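CopC (Methylosinus trichosporium OB3b, PDB 5ICU) binds a copper(II) ion and is probably a periplasmic copper-binding protein of the CopC family, with a cupredoxin-like fold, that serves in copper homeostasis. Local coordinates at residues E67-G71 against F93-P97; H1-V5 against S81-V87; K20-F26 against R59-A65; Y34-L40 against V74-L80. All coordinates share one frame; numbering follows the deposited sequence.

Contact 1: residues E67-G71 against F93-P97; sequences ELAVG and FTVDP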
loop_
_atom_site.group_PDB
_atom_site.type_symbol
_atom_site.label_atom_id
_atom_site.label_comp_id
_atom_site.label_asym_id
_atom_site.label_seq_id
_atom_site.Cartn_x
_atom_site.Cartn_y
_atom_site.Cartn_z
ATOM N N GLU A 67 -5.587 -4.939 -11.635
ATOM C CA GLU A 67 -5.175 -4.052 -12.669
ATOM C C GLU A 67 -5.769 -2.695 -12.464
ATOM O O GLU A 67 -7.003 -2.575 -12.395
ATOM C CB GLU A 67 -5.589 -4.623 -14.036
ATOM C CG GLU A 67 -5.167 -3.785 -15.221
ATOM C CD GLU A 67 -3.664 -3.696 -15.448
ATOM O OE1 GLU A 67 -2.910 -4.473 -14.857
ATOM O OE2 GLU A 67 -3.229 -2.879 -16.308
ATOM N N LEU A 68 -4.904 -1.708 -12.308
ATOM C CA LEU A 68 -5.296 -0.335 -12.067
ATOM C C LEU A 68 -5.282 0.494 -13.342
ATOM O O LEU A 68 -4.254 0.605 -14.000
ATOM C CB LEU A 68 -4.366 0.317 -11.050
ATOM C CG LEU A 68 -4.252 -0.335 -9.657
ATOM C CD1 LEU A 68 -3.391 0.531 -8.788
ATOM C CD2 LEU A 68 -5.597 -0.566 -9.017
ATOM N N ALA A 69 -6.418 1.142 -13.610
ATOM C CA ALA A 69 -6.539 2.097 -14.671
ATOM C C ALA A 69 -5.587 3.259 -14.477
ATOM O O ALA A 69 -5.218 3.598 -13.352
ATOM C CB ALA A 69 -7.971 2.589 -14.742
ATOM N N VAL A 70 -5.163 3.884 -15.543
ATOM C CA VAL A 70 -4.380 5.086 -15.506
ATOM C C VAL A 70 -5.108 6.125 -14.643
ATOM O O VAL A 70 -6.328 6.303 -14.760
ATOM C CB VAL A 70 -4.120 5.589 -16.969
ATOM C CG1 VAL A 70 -3.618 6.995 -16.984
ATOM C CG2 VAL A 70 -3.185 4.654 -17.697
ATOM N N GLY A 71 -4.339 6.790 -13.795
ATOM C CA GLY A 71 -4.820 7.832 -12.918
ATOM C C GLY A 71 -4.156 7.761 -11.551
ATOM O O GLY A 71 -3.189 7.034 -11.327
ATOM N N PHE A 93 -0.133 7.905 -5.213
ATOM C CA PHE A 93 0.763 7.615 -6.357
ATOM C C PHE A 93 -0.071 7.660 -7.615
ATOM O O PHE A 93 -1.273 7.617 -7.554
ATOM C CB PHE A 93 1.519 6.299 -6.214
ATOM C CG PHE A 93 0.677 5.084 -6.418
ATOM C CD1 PHE A 93 -0.037 4.541 -5.392
ATOM C CD2 PHE A 93 0.599 4.468 -7.679
ATOM C CE1 PHE A 93 -0.805 3.414 -5.578
ATOM C CE2 PHE A 93 -0.165 3.353 -7.871
ATOM C CZ PHE A 93 -0.882 2.806 -6.834
ATOM N N THR A 94 0.611 7.769 -8.757
ATOM C CA THR A 94 -0.061 7.863 -10.053
ATOM C C THR A 94 0.417 6.785 -10.993
ATOM O O THR A 94 1.618 6.510 -11.075
ATOM C CB THR A 94 0.190 9.241 -10.681
ATOM O OG1 THR A 94 -0.334 10.275 -9.824
ATOM C CG2 THR A 94 -0.531 9.328 -12.023
ATOM N N VAL A 95 -0.557 6.146 -11.648
ATOM C CA VAL A 95 -0.296 5.216 -12.768
ATOM C C VAL A 95 -0.374 6.042 -14.028
ATOM O O VAL A 95 -1.421 6.550 -14.381
ATOM C CB VAL A 95 -1.320 4.074 -12.791
ATOM C CG1 VAL A 95 -1.065 3.137 -13.956
ATOM C CG2 VAL A 95 -1.278 3.291 -11.470
ATOM N N ASP A 96 0.775 6.204 -14.666
ATOM C CA ASP A 96 0.854 6.872 -15.974
ATOM C C ASP A 96 0.505 5.914 -17.120
ATOM O O ASP A 96 0.687 4.725 -17.005
ATOM C CB ASP A 96 2.292 7.344 -16.236
ATOM C CG ASP A 96 2.785 8.455 -15.350
ATOM O OD1 ASP A 96 1.961 9.166 -14.775
ATOM O OD2 ASP A 96 4.033 8.612 -15.299
ATOM N N PRO A 97 0.041 6.454 -18.256
ATOM C CA PRO A 97 -0.086 5.642 -19.465
ATOM C C PRO A 97 1.301 5.306 -20.026
ATOM O O PRO A 97 2.242 6.074 -19.918
ATOM C CB PRO A 97 -0.865 6.550 -20.420
ATOM C CG PRO A 97 -0.535 7.919 -19.957
ATOM C CD PRO A 97 -0.317 7.858 -18.491
#
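Gly71 and Val95 form an antiparallel hydrogen-bonded pair that joins the first residue of strand 71-80, at the end of the preceding loop, to the end of strand 86-95. Val95 N gives its hydrogen to Gly71 O at 2.8 Å, and Gly71 N returns one to Val95 O at 3.0 Å. The packed part, where Leu68, Phe93 and Val95 are buried, lies on the inner side of this pair. There Leu68 reaches toward Phe93 at about a right angle, and its CD1 meets the edge of the ring at CZ, 3.9 Å away. Val95 stands beside it, CB 4.0 Å from Ala69 O, with CG1 anti to its backbone N (chi1 179°) and facing the carbonyl of Leu68. The outer side, with exposed Val70 and Pro97, is open to solvent: Val70 CG1 lies 3.4 Å from Val95 O and 3.7 Å from Pro97 CD, and CG2 rests against Pro97 CA, the two side chains crossing at about a right angle. Thr94 turns its hydroxyl to Glu92, and Asp96 turns its carboxylate to His14. Tyr73 of strand 71-80 touches both Leu68 and Val95, Phe93 packs on Val75 of the same strand, and strand 14-15 lines the other edge of strand 86-95.

Contact 2: residues H1-V5 against S81-V87; sequences HSFLV and SSDGHIV. With CU (copper (II) ion), chain B.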
loop_
_atom_site.group_PDB
_atom_site.type_symbol
_atom_site.label_atom_id
_atom_site.label_comp_id
_atom_site.label_asym_id
_atom_site.label_seq_id
_atom_site.Cartn_x
_atom_site.Cartn_y
_atom_site.Cartn_z
ATOM N N HIS A 1 5.616 2.014 18.317
ATOM C CA HIS A 1 4.928 2.288 17.040
ATOM C C HIS A 1 5.811 1.876 15.904
ATOM O O HIS A 1 7.005 2.228 15.876
ATOM C CB HIS A 1 4.666 3.770 16.892
ATOM C CG HIS A 1 3.656 4.313 17.838
ATOM N ND1 HIS A 1 3.586 3.956 19.165
ATOM C CD2 HIS A 1 2.622 5.138 17.613
ATOM C CE1 HIS A 1 2.607 4.628 19.739
ATOM N NE2 HIS A 1 2.013 5.352 18.824
ATOM N N SER A 2 5.238 1.134 14.967
ATOM C CA SER A 2 5.931 0.696 13.756
ATOM C C SER A 2 5.544 1.619 12.649
ATOM O O SER A 2 4.544 1.440 11.991
ATOM C CB SER A 2 5.559 -0.737 13.457
ATOM O OG SER A 2 6.099 -1.545 14.477
ATOM N N PHE A 3 6.289 2.702 12.499
ATOM C CA PHE A 3 5.998 3.714 11.486
ATOM C C PHE A 3 6.409 3.284 10.096
ATOM O O PHE A 3 7.379 2.564 9.931
ATOM C CB PHE A 3 6.722 5.007 11.844
ATOM C CG PHE A 3 6.163 5.710 13.079
ATOM C CD1 PHE A 3 4.851 6.155 13.070
ATOM C CD2 PHE A 3 6.906 5.886 14.228
ATOM C CE1 PHE A 3 4.308 6.770 14.192
ATOM C CE2 PHE A 3 6.348 6.531 15.360
ATOM C CZ PHE A 3 5.034 6.968 15.288
ATOM N N LEU A 4 5.748 3.786 9.055
ATOM C CA LEU A 4 6.173 3.482 7.703
ATOM C C LEU A 4 7.564 4.061 7.469
ATOM O O LEU A 4 7.823 5.250 7.767
ATOM C CB LEU A 4 5.204 4.132 6.698
ATOM C CG LEU A 4 5.447 3.742 5.239
ATOM C CD1 LEU A 4 5.049 2.294 4.923
ATOM C CD2 LEU A 4 4.700 4.712 4.319
ATOM N N VAL A 5 8.464 3.242 6.892
ATOM C CA VAL A 5 9.794 3.737 6.519
ATOM C C VAL A 5 10.137 3.573 5.068
ATOM O O VAL A 5 11.071 4.217 4.604
ATOM C CB VAL A 5 10.913 3.150 7.404
ATOM C CG1 VAL A 5 10.696 3.532 8.866
ATOM C CG2 VAL A 5 11.057 1.650 7.204
ATOM N N SER A 81 1.021 -2.589 15.412
ATOM C CA SER A 81 2.457 -2.782 15.676
ATOM C C SER A 81 2.670 -3.903 16.670
ATOM O O SER A 81 1.816 -4.192 17.494
ATOM C CB SER A 81 3.059 -1.508 16.248
ATOM O OG SER A 81 2.787 -0.350 15.459
ATOM N N SER A 82 3.863 -4.487 16.625
ATOM C CA SER A 82 4.178 -5.596 17.528
ATOM C C SER A 82 4.223 -5.110 18.959
ATOM O O SER A 82 4.061 -5.951 19.871
ATOM C CB SER A 82 5.464 -6.300 17.103
ATOM O OG SER A 82 5.308 -6.895 15.814
ATOM N N ASP A 83 4.397 -3.809 19.217
ATOM C CA ASP A 83 4.407 -3.315 20.573
ATOM C C ASP A 83 3.026 -2.960 21.076
ATOM O O ASP A 83 2.897 -2.347 22.162
ATOM C CB ASP A 83 5.370 -2.132 20.709
ATOM C CG ASP A 83 4.841 -0.843 20.110
ATOM O OD1 ASP A 83 3.872 -0.891 19.298
ATOM O OD2 ASP A 83 5.433 0.230 20.421
ATOM N N GLY A 84 1.978 -3.315 20.315
ATOM C CA GLY A 84 0.616 -3.112 20.696
ATOM C C GLY A 84 -0.032 -1.823 20.242
ATOM O O GLY A 84 -1.154 -1.571 20.606
ATOM N N HIS A 85 0.656 -0.970 19.463
ATOM C CA HIS A 85 0.159 0.369 19.104
ATOM C C HIS A 85 -0.257 0.445 17.672
ATOM O O HIS A 85 0.381 -0.135 16.793
ATOM C CB HIS A 85 1.222 1.418 19.410
ATOM C CG HIS A 85 1.705 1.342 20.830
ATOM N ND1 HIS A 85 2.987 1.655 21.179
ATOM C CD2 HIS A 85 1.112 0.901 21.964
ATOM C CE1 HIS A 85 3.167 1.433 22.472
ATOM N NE2 HIS A 85 2.040 0.984 22.968
ATOM N N ILE A 86 -1.364 1.126 17.446
ATOM C CA ILE A 86 -1.929 1.251 16.106
ATOM C C ILE A 86 -1.310 2.449 15.399
ATOM O O ILE A 86 -1.168 3.522 15.982
ATOM C CB ILE A 86 -3.460 1.416 16.192
ATOM C CG1 ILE A 86 -4.078 0.224 16.920
ATOM C CG2 ILE A 86 -4.066 1.617 14.811
ATOM C CD1 ILE A 86 -5.480 0.483 17.410
ATOM N N VAL A 87 -0.961 2.235 14.132
ATOM C CA VAL A 87 -0.427 3.262 13.255
ATOM C C VAL A 87 -1.287 3.357 11.984
ATOM O O VAL A 87 -1.510 2.345 11.297
ATOM C CB VAL A 87 1.040 2.974 12.886
ATOM C CG1 VAL A 87 1.530 3.909 11.798
ATOM C CG2 VAL A 87 1.941 3.025 14.127
HETATM CU CU CU B . 4.395 2.220 19.930
HETATM O O HOH W 1 5.942 3.224 21.423
#
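The imidazole of His1 carries His85 CB over one face, 3.7 Å from the ring centroid and 26° off its normal, while the His85 ring stands obliquely to it, the planes 55° apart. Asp83 O lies over one face of the His85 ring, and water 1 sits at its edge, in plane. His1 CB sits over one face of the Phe3 ring, toward its rim. Both imidazoles direct ND1 at the copper(II) ion, which lies 2.1 Å from His1 ND1 and 2.0 Å from His85 ND1. The amino terminus, His1 N, adds a third nitrogen at 2.0 Å, so that His1 chelates through backbone and ring; chi1 of -69°, with CG beside the backbone N, makes this possible. Asp83 OD2 and water 1 bind at longer range, the former at 2.3 Å. This is the copper(II) site of CopC, built from the N terminus, Asp83 within the type I turn Ser81 to Gly84, and His85 just after it, between strands 71-80 and 86-95. Asp83 OD1 accepts from His85 N in an Asx turn, met from above the carboxylate plane, which ties two ligands together. In the second shell, Ser81 OG accepts from Ser2 N at 2.9 Å and donates to His85 O, a carbonyl that Ser81 N also grips from its opposite face. Val87 CG2 packs 3.7 Å from Ser2 O, and Gly29 O holds Ser2 OG.

Contact 3: residues K20-F26 against R59-A65; sequences KLVKLRF and RELTLDA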
loop_
_atom_site.group_PDB
_atom_site.type_symbol
_atom_site.label_atom_id
_atom_site.label_comp_id
_atom_site.label_asym_id
_atom_site.label_seq_id
_atom_site.Cartn_x
_atom_site.Cartn_y
_atom_site.Cartn_z
ATOM N N LYS A 20 1.980 -4.549 -9.567
ATOM C CA LYS A 20 1.414 -5.852 -9.224
ATOM C C LYS A 20 1.062 -5.925 -7.737
ATOM O O LYS A 20 0.077 -6.546 -7.343
ATOM C CB LYS A 20 2.387 -6.938 -9.580
ATOM C CG LYS A 20 2.637 -7.021 -11.082
ATOM C CD LYS A 20 3.472 -8.244 -11.413
ATOM C CE LYS A 20 3.749 -8.337 -12.912
ATOM N NZ LYS A 20 4.027 -9.726 -13.371
ATOM N N LEU A 21 1.839 -5.243 -6.926
ATOM C CA LEU A 21 1.509 -5.139 -5.527
ATOM C C LEU A 21 2.015 -3.866 -4.936
ATOM O O LEU A 21 2.821 -3.132 -5.538
ATOM C CB LEU A 21 1.928 -6.365 -4.744
ATOM C CG LEU A 21 3.355 -6.739 -4.875
ATOM C CD1 LEU A 21 4.204 -5.764 -4.150
ATOM C CD2 LEU A 21 3.706 -8.130 -4.345
ATOM N N VAL A 22 1.456 -3.560 -3.768
ATOM C CA VAL A 22 1.921 -2.492 -2.896
ATOM C C VAL A 22 2.737 -3.166 -1.816
ATOM O O VAL A 22 2.258 -4.135 -1.210
ATOM C CB VAL A 22 0.751 -1.721 -2.283
ATOM C CG1 VAL A 22 1.218 -0.767 -1.178
ATOM C CG2 VAL A 22 -0.003 -0.968 -3.343
ATOM N N LYS A 23 3.950 -2.690 -1.597
ATOM C CA LYS A 23 4.861 -3.211 -0.580
ATOM C C LYS A 23 5.149 -2.135 0.419
ATOM O O LYS A 23 5.629 -1.053 0.054
ATOM C CB LYS A 23 6.201 -3.640 -1.194
ATOM C CG LYS A 23 6.087 -4.643 -2.285
ATOM C CD LYS A 23 7.412 -5.210 -2.769
ATOM C CE LYS A 23 7.533 -5.368 -4.275
ATOM N NZ LYS A 23 8.240 -6.633 -4.648
ATOM N N LEU A 24 4.908 -2.403 1.697
ATOM C CA LEU A 24 5.195 -1.446 2.758
ATOM C C LEU A 24 6.177 -2.026 3.739
ATOM O O LEU A 24 6.075 -3.207 4.078
ATOM C CB LEU A 24 3.891 -1.116 3.486
ATOM C CG LEU A 24 2.710 -0.587 2.678
ATOM C CD1 LEU A 24 1.553 -0.241 3.604
ATOM C CD2 LEU A 24 3.063 0.627 1.864
ATOM N N ARG A 25 7.124 -1.218 4.210
ATOM C CA ARG A 25 8.079 -1.630 5.243
ATOM C C ARG A 25 8.015 -0.620 6.356
ATOM O O ARG A 25 7.951 0.607 6.122
ATOM C CB ARG A 25 9.499 -1.721 4.667
ATOM C CG ARG A 25 10.531 -2.113 5.686
ATOM C CD ARG A 25 11.823 -2.600 5.079
ATOM N NE ARG A 25 12.489 -1.569 4.309
ATOM C CZ ARG A 25 13.314 -0.635 4.810
ATOM N NH1 ARG A 25 13.601 -0.586 6.113
ATOM N NH2 ARG A 25 13.888 0.252 3.990
ATOM N N PHE A 26 8.012 -1.134 7.585
ATOM C CA PHE A 26 7.814 -0.364 8.806
ATOM C C PHE A 26 9.079 -0.378 9.648
ATOM O O PHE A 26 9.959 -1.220 9.460
ATOM C CB PHE A 26 6.591 -0.882 9.564
ATOM C CG PHE A 26 5.322 -0.810 8.771
ATOM C CD1 PHE A 26 4.962 -1.825 7.906
ATOM C CD2 PHE A 26 4.516 0.304 8.833
ATOM C CE1 PHE A 26 3.814 -1.738 7.128
ATOM C CE2 PHE A 26 3.390 0.400 8.056
ATOM C CZ PHE A 26 3.051 -0.620 7.191
ATOM N N ARG A 59 8.551 -6.850 9.635
ATOM C CA ARG A 59 8.395 -5.420 9.397
ATOM C C ARG A 59 7.742 -5.118 8.051
ATOM O O ARG A 59 7.607 -3.948 7.704
ATOM C CB ARG A 59 9.737 -4.699 9.473
ATOM C CG ARG A 59 10.433 -4.914 10.778
ATOM C CD ARG A 59 11.611 -3.981 10.947
ATOM N NE ARG A 59 12.190 -4.150 12.248
ATOM C CZ ARG A 59 13.213 -3.454 12.728
ATOM N NH1 ARG A 59 13.788 -2.498 11.994
ATOM N NH2 ARG A 59 13.635 -3.721 13.969
ATOM N N GLU A 60 7.355 -6.125 7.272
ATOM C CA GLU A 60 6.851 -5.893 5.909
ATOM C C GLU A 60 5.443 -6.367 5.709
ATOM O O GLU A 60 5.048 -7.352 6.289
ATOM C CB GLU A 60 7.787 -6.544 4.880
ATOM C CG GLU A 60 9.161 -5.914 4.957
ATOM C CD GLU A 60 10.179 -6.455 3.992
ATOM O OE1 GLU A 60 9.818 -7.143 3.014
ATOM O OE2 GLU A 60 11.378 -6.167 4.210
ATOM N N LEU A 61 4.709 -5.668 4.857
ATOM C CA LEU A 61 3.391 -6.121 4.420
ATOM C C LEU A 61 3.304 -5.940 2.946
ATOM O O LEU A 61 3.874 -4.982 2.387
ATOM C CB LEU A 61 2.258 -5.325 5.062
ATOM C CG LEU A 61 2.050 -5.489 6.555
ATOM C CD1 LEU A 61 1.016 -4.501 6.981
ATOM C CD2 LEU A 61 1.667 -6.916 6.921
ATOM N N THR A 62 2.496 -6.781 2.302
ATOM C CA THR A 62 2.163 -6.566 0.881
ATOM C C THR A 62 0.663 -6.657 0.634
ATOM O O THR A 62 -0.092 -7.257 1.439
ATOM C CB THR A 62 2.888 -7.551 -0.049
ATOM O OG1 THR A 62 2.444 -8.873 0.220
ATOM C CG2 THR A 62 4.397 -7.470 0.059
ATOM N N LEU A 63 0.220 -6.005 -0.453
ATOM C CA LEU A 63 -1.164 -6.106 -0.900
ATOM C C LEU A 63 -1.119 -6.353 -2.413
ATOM O O LEU A 63 -0.561 -5.528 -3.146
ATOM C CB LEU A 63 -1.906 -4.811 -0.594
ATOM C CG LEU A 63 -3.342 -4.741 -1.165
ATOM C CD1 LEU A 63 -4.205 -5.839 -0.590
ATOM C CD2 LEU A 63 -3.869 -3.357 -0.897
ATOM N N ASP A 64 -1.756 -7.440 -2.864
ATOM C CA ASP A 64 -1.864 -7.702 -4.315
ATOM C C ASP A 64 -2.901 -6.772 -4.907
ATOM O O ASP A 64 -4.028 -6.683 -4.410
ATOM C CB ASP A 64 -2.255 -9.134 -4.526
ATOM C CG ASP A 64 -1.128 -10.091 -4.217
ATOM O OD1 ASP A 64 0.051 -9.672 -4.090
ATOM O OD2 ASP A 64 -1.426 -11.292 -4.111
ATOM N N ALA A 65 -2.524 -6.025 -5.933
ATOM C CA ALA A 65 -3.452 -5.079 -6.563
ATOM C C ALA A 65 -4.094 -5.724 -7.781
ATOM O O ALA A 65 -3.421 -6.383 -8.554
ATOM C CB ALA A 65 -2.735 -3.815 -6.975
HETATM O O HOH W 2 -1.567 -8.129 -8.545
#
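Phe26 and Arg59 meet at one end of an antiparallel strand pair: Phe26 N donates to Arg59 O at 2.8 Å, and the same oxygen lies in the plane of the phenyl ring, at its edge, 3.4 Å from Phe26 CD1. The ring then reaches Leu61, whose CD1 lies 3.9 Å from Phe26 CE1. Further along, Val22 with Leu63 and Leu24 with Leu61 form hydrogen-bonded pairs, Leu24 N to Leu61 O being nearly straight (177°). At the far end Ala65 N reaches Lys20 O, which also accepts from a water bridging to Ala65 O. Lys23 and Thr62 lie side by side on one face, as do Arg25 and Glu60, with Arg25 CD 3.7 Å from Glu60 OE2; no salt bridge closes there, and the guanidinium makes a long, weak ion pair with Asp6. An alanine in place of Phe26 would remove the ring and is likely to leave a gap beside Leu61. Strand 4-8 flanks strand 21-26, and Ile37 of strand 36-40 packs on Leu24, Leu61 and Leu63. The chemistry is two-sided: Val22, Leu24, Leu61 and Leu63 join the sandwich interior, whereas Lys23, Arg25, Glu60 and Thr62 make the outer face largely polar, with Leu21 the apolar exception beside Asp64.

Contact 4: residues Y34-L40 against V74-L80; sequences YSSISIL and VVKFRVL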
loop_
_atom_site.group_PDB
_atom_site.type_symbol
_atom_site.label_atom_id
_atom_site.label_comp_id
_atom_site.label_asym_id
_atom_site.label_seq_id
_atom_site.Cartn_x
_atom_site.Cartn_y
_atom_site.Cartn_z
ATOM N N TYR A 34 -3.867 -8.521 11.718
ATOM C CA TYR A 34 -4.554 -7.357 12.301
ATOM C C TYR A 34 -4.057 -6.076 11.664
ATOM O O TYR A 34 -4.085 -5.014 12.269
ATOM C CB TYR A 34 -4.358 -7.321 13.819
ATOM C CG TYR A 34 -5.045 -8.433 14.522
ATOM C CD1 TYR A 34 -6.400 -8.318 14.862
ATOM C CD2 TYR A 34 -4.421 -9.644 14.786
ATOM C CE1 TYR A 34 -7.053 -9.334 15.505
ATOM C CE2 TYR A 34 -5.095 -10.685 15.388
ATOM C CZ TYR A 34 -6.415 -10.519 15.775
ATOM O OH TYR A 34 -7.086 -11.524 16.441
ATOM N N SER A 35 -3.699 -6.144 10.387
ATOM C CA SER A 35 -3.266 -4.945 9.624
ATOM C C SER A 35 -4.082 -4.841 8.349
ATOM O O SER A 35 -4.474 -5.845 7.764
ATOM C CB SER A 35 -1.770 -5.032 9.349
ATOM O OG SER A 35 -1.055 -4.947 10.576
ATOM N N SER A 36 -4.265 -3.622 7.879
ATOM C CA SER A 36 -5.107 -3.336 6.732
ATOM C C SER A 36 -4.382 -2.353 5.810
ATOM O O SER A 36 -3.806 -1.363 6.280
ATOM C CB SER A 36 -6.410 -2.716 7.174
ATOM O OG SER A 36 -7.242 -2.386 6.080
ATOM N N ILE A 37 -4.407 -2.643 4.507
ATOM C CA ILE A 37 -3.953 -1.733 3.467
ATOM C C ILE A 37 -5.125 -1.642 2.501
ATOM O O ILE A 37 -5.704 -2.664 2.123
ATOM C CB ILE A 37 -2.700 -2.247 2.722
ATOM C CG1 ILE A 37 -1.601 -2.656 3.696
ATOM C CG2 ILE A 37 -2.208 -1.182 1.755
ATOM C CD1 ILE A 37 -0.456 -3.413 3.069
ATOM N N SER A 38 -5.389 -0.425 2.049
ATOM C CA SER A 38 -6.441 -0.187 1.066
ATOM C C SER A 38 -5.917 0.683 -0.059
ATOM O O SER A 38 -5.108 1.570 0.157
ATOM C CB SER A 38 -7.630 0.568 1.661
ATOM O OG SER A 38 -8.203 -0.157 2.730
ATOM N N ILE A 39 -6.394 0.444 -1.278
ATOM C CA ILE A 39 -6.190 1.359 -2.390
ATOM C C ILE A 39 -7.493 2.006 -2.721
ATOM O O ILE A 39 -8.511 1.321 -2.912
ATOM C CB ILE A 39 -5.656 0.603 -3.631
ATOM C CG1 ILE A 39 -4.322 -0.101 -3.314
ATOM C CG2 ILE A 39 -5.516 1.539 -4.825
ATOM C CD1 ILE A 39 -3.805 -0.966 -4.435
ATOM N N LEU A 40 -7.466 3.333 -2.791
ATOM C CA LEU A 40 -8.622 4.178 -3.164
ATOM C C LEU A 40 -8.356 4.783 -4.511
ATOM O O LEU A 40 -7.243 5.161 -4.802
ATOM C CB LEU A 40 -8.834 5.321 -2.146
ATOM C CG LEU A 40 -8.924 4.943 -0.698
ATOM C CD1 LEU A 40 -9.166 6.211 0.124
ATOM C CD2 LEU A 40 -9.974 3.881 -0.419
ATOM N N VAL A 74 -4.734 6.548 -3.862
ATOM C CA VAL A 74 -4.221 6.677 -2.513
ATOM C C VAL A 74 -4.151 5.313 -1.901
ATOM O O VAL A 74 -5.101 4.535 -1.956
ATOM C CB VAL A 74 -5.080 7.665 -1.684
ATOM C CG1 VAL A 74 -4.845 7.513 -0.188
ATOM C CG2 VAL A 74 -4.757 9.093 -2.117
ATOM N N VAL A 75 -2.994 5.045 -1.293
ATOM C CA VAL A 75 -2.789 3.901 -0.448
ATOM C C VAL A 75 -3.004 4.384 0.952
ATOM O O VAL A 75 -2.326 5.322 1.376
ATOM C CB VAL A 75 -1.348 3.370 -0.591
ATOM C CG1 VAL A 75 -1.125 2.267 0.434
ATOM C CG2 VAL A 75 -1.077 2.877 -2.013
ATOM N N LYS A 76 -3.906 3.730 1.684
ATOM C CA LYS A 76 -4.010 3.991 3.121
ATOM C C LYS A 76 -3.736 2.723 3.866
ATOM O O LYS A 76 -3.924 1.639 3.346
ATOM C CB LYS A 76 -5.345 4.614 3.505
ATOM C CG LYS A 76 -6.578 3.765 3.322
ATOM C CD LYS A 76 -7.859 4.474 3.769
ATOM C CE LYS A 76 -9.069 3.545 3.816
ATOM N NZ LYS A 76 -10.319 4.258 4.233
ATOM N N PHE A 77 -3.292 2.857 5.098
ATOM C CA PHE A 77 -2.934 1.689 5.909
ATOM C C PHE A 77 -3.239 1.938 7.359
ATOM O O PHE A 77 -3.126 3.044 7.831
ATOM C CB PHE A 77 -1.497 1.225 5.677
ATOM C CG PHE A 77 -0.474 2.282 5.928
ATOM C CD1 PHE A 77 -0.074 3.116 4.887
ATOM C CD2 PHE A 77 0.111 2.497 7.186
ATOM C CE1 PHE A 77 0.838 4.126 5.077
ATOM C CE2 PHE A 77 1.048 3.506 7.375
ATOM C CZ PHE A 77 1.377 4.331 6.326
ATOM N N ARG A 78 -3.585 0.853 8.054
ATOM C CA ARG A 78 -3.860 0.937 9.466
ATOM C C ARG A 78 -3.369 -0.372 10.061
ATOM O O ARG A 78 -3.981 -1.434 9.827
ATOM C CB ARG A 78 -5.346 1.135 9.648
ATOM C CG ARG A 78 -5.737 1.561 11.123
ATOM C CD ARG A 78 -7.160 2.094 11.224
ATOM N NE ARG A 78 -7.505 2.441 12.609
ATOM C CZ ARG A 78 -7.895 1.584 13.550
ATOM N NH1 ARG A 78 -8.020 0.304 13.298
ATOM N NH2 ARG A 78 -8.156 2.023 14.786
ATOM N N VAL A 79 -2.220 -0.322 10.733
ATOM C CA VAL A 79 -1.503 -1.517 11.131
ATOM C C VAL A 79 -1.462 -1.632 12.634
ATOM O O VAL A 79 -1.458 -0.620 13.339
ATOM C CB VAL A 79 -0.064 -1.553 10.533
ATOM C CG1 VAL A 79 -0.130 -1.456 9.007
ATOM C CG2 VAL A 79 0.832 -0.460 11.101
ATOM N N LEU A 80 -1.394 -2.877 13.095
ATOM C CA LEU A 80 -1.153 -3.149 14.534
ATOM C C LEU A 80 0.315 -3.468 14.712
ATOM O O LEU A 80 0.801 -4.449 14.190
ATOM C CB LEU A 80 -2.045 -4.297 15.031
ATOM C CG LEU A 80 -1.875 -4.587 16.538
ATOM C CD1 LEU A 80 -2.220 -3.431 17.404
ATOM C CD2 LEU A 80 -2.655 -5.804 16.893
#
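Ser35 OG has two hydrogen-bond partners: Leu80 N, which donates to it at 3.3 Å, and Glu31 O. Its chi1 of -66° puts the hydroxyl beside the backbone N, where it also lies 3.5 Å from Val79 CA. Replacing Ser35 by alanine would remove that oxygen and is likely to leave Leu80 N and Glu31 O without this partner. Next door, Tyr34 CB rests on Leu80 CD2 at 3.8 Å. From Ser36 onward the strands are regularly antiparallel, with axes 4.7 Å apart at closest approach. Ser36, Ser38 and Leu40 form hydrogen-bonded pairs with Arg78, Lys76 and Val74, and the bond from Leu40 N to Val74 O is 2.8 Å long and close to straight (172°). Ile37 runs alongside Val75 and points the same way, its CG2 3.8 Å from Val75 CG1. On the face of Ser38, the extended chain of Lys76 passes over the serine, CG lying 3.8 Å from Ser38 CB. Ser36 turns its hydroxyl to Glu49 of strand 46-50. Ile37, Ile39, Phe77 and Val79 face strands 21-26 and 60-64, while Val75, on the same face as Ile37, packs on strand 86-95, an arrangement characteristic of the cupredoxin-like beta sandwich of CopC.

From the N terminus, residues 1-5 enter the three-stranded sheet through strand 4-8, and contact 2 brings 81-87 back to them, closing a loop that spans most of the chain. Contacts 3 and 4 both lie nested within that loop. They cross each other: 20-26 pairs with 59-65 in one sheet and 34-40 with 74-80 in the other, and the two pairs pack together across the sandwich, as where Leu24 CD1 meets Ile37 CD1. Contact 1 follows contact 3 in series but crosses contacts 2 and 4, fastening the loop after strand 60-64 to the end of strand 86-95. Contacts 1 and 2 share that strand and lie on opposite sides of the chain's centre, about 29 Å apart between centres.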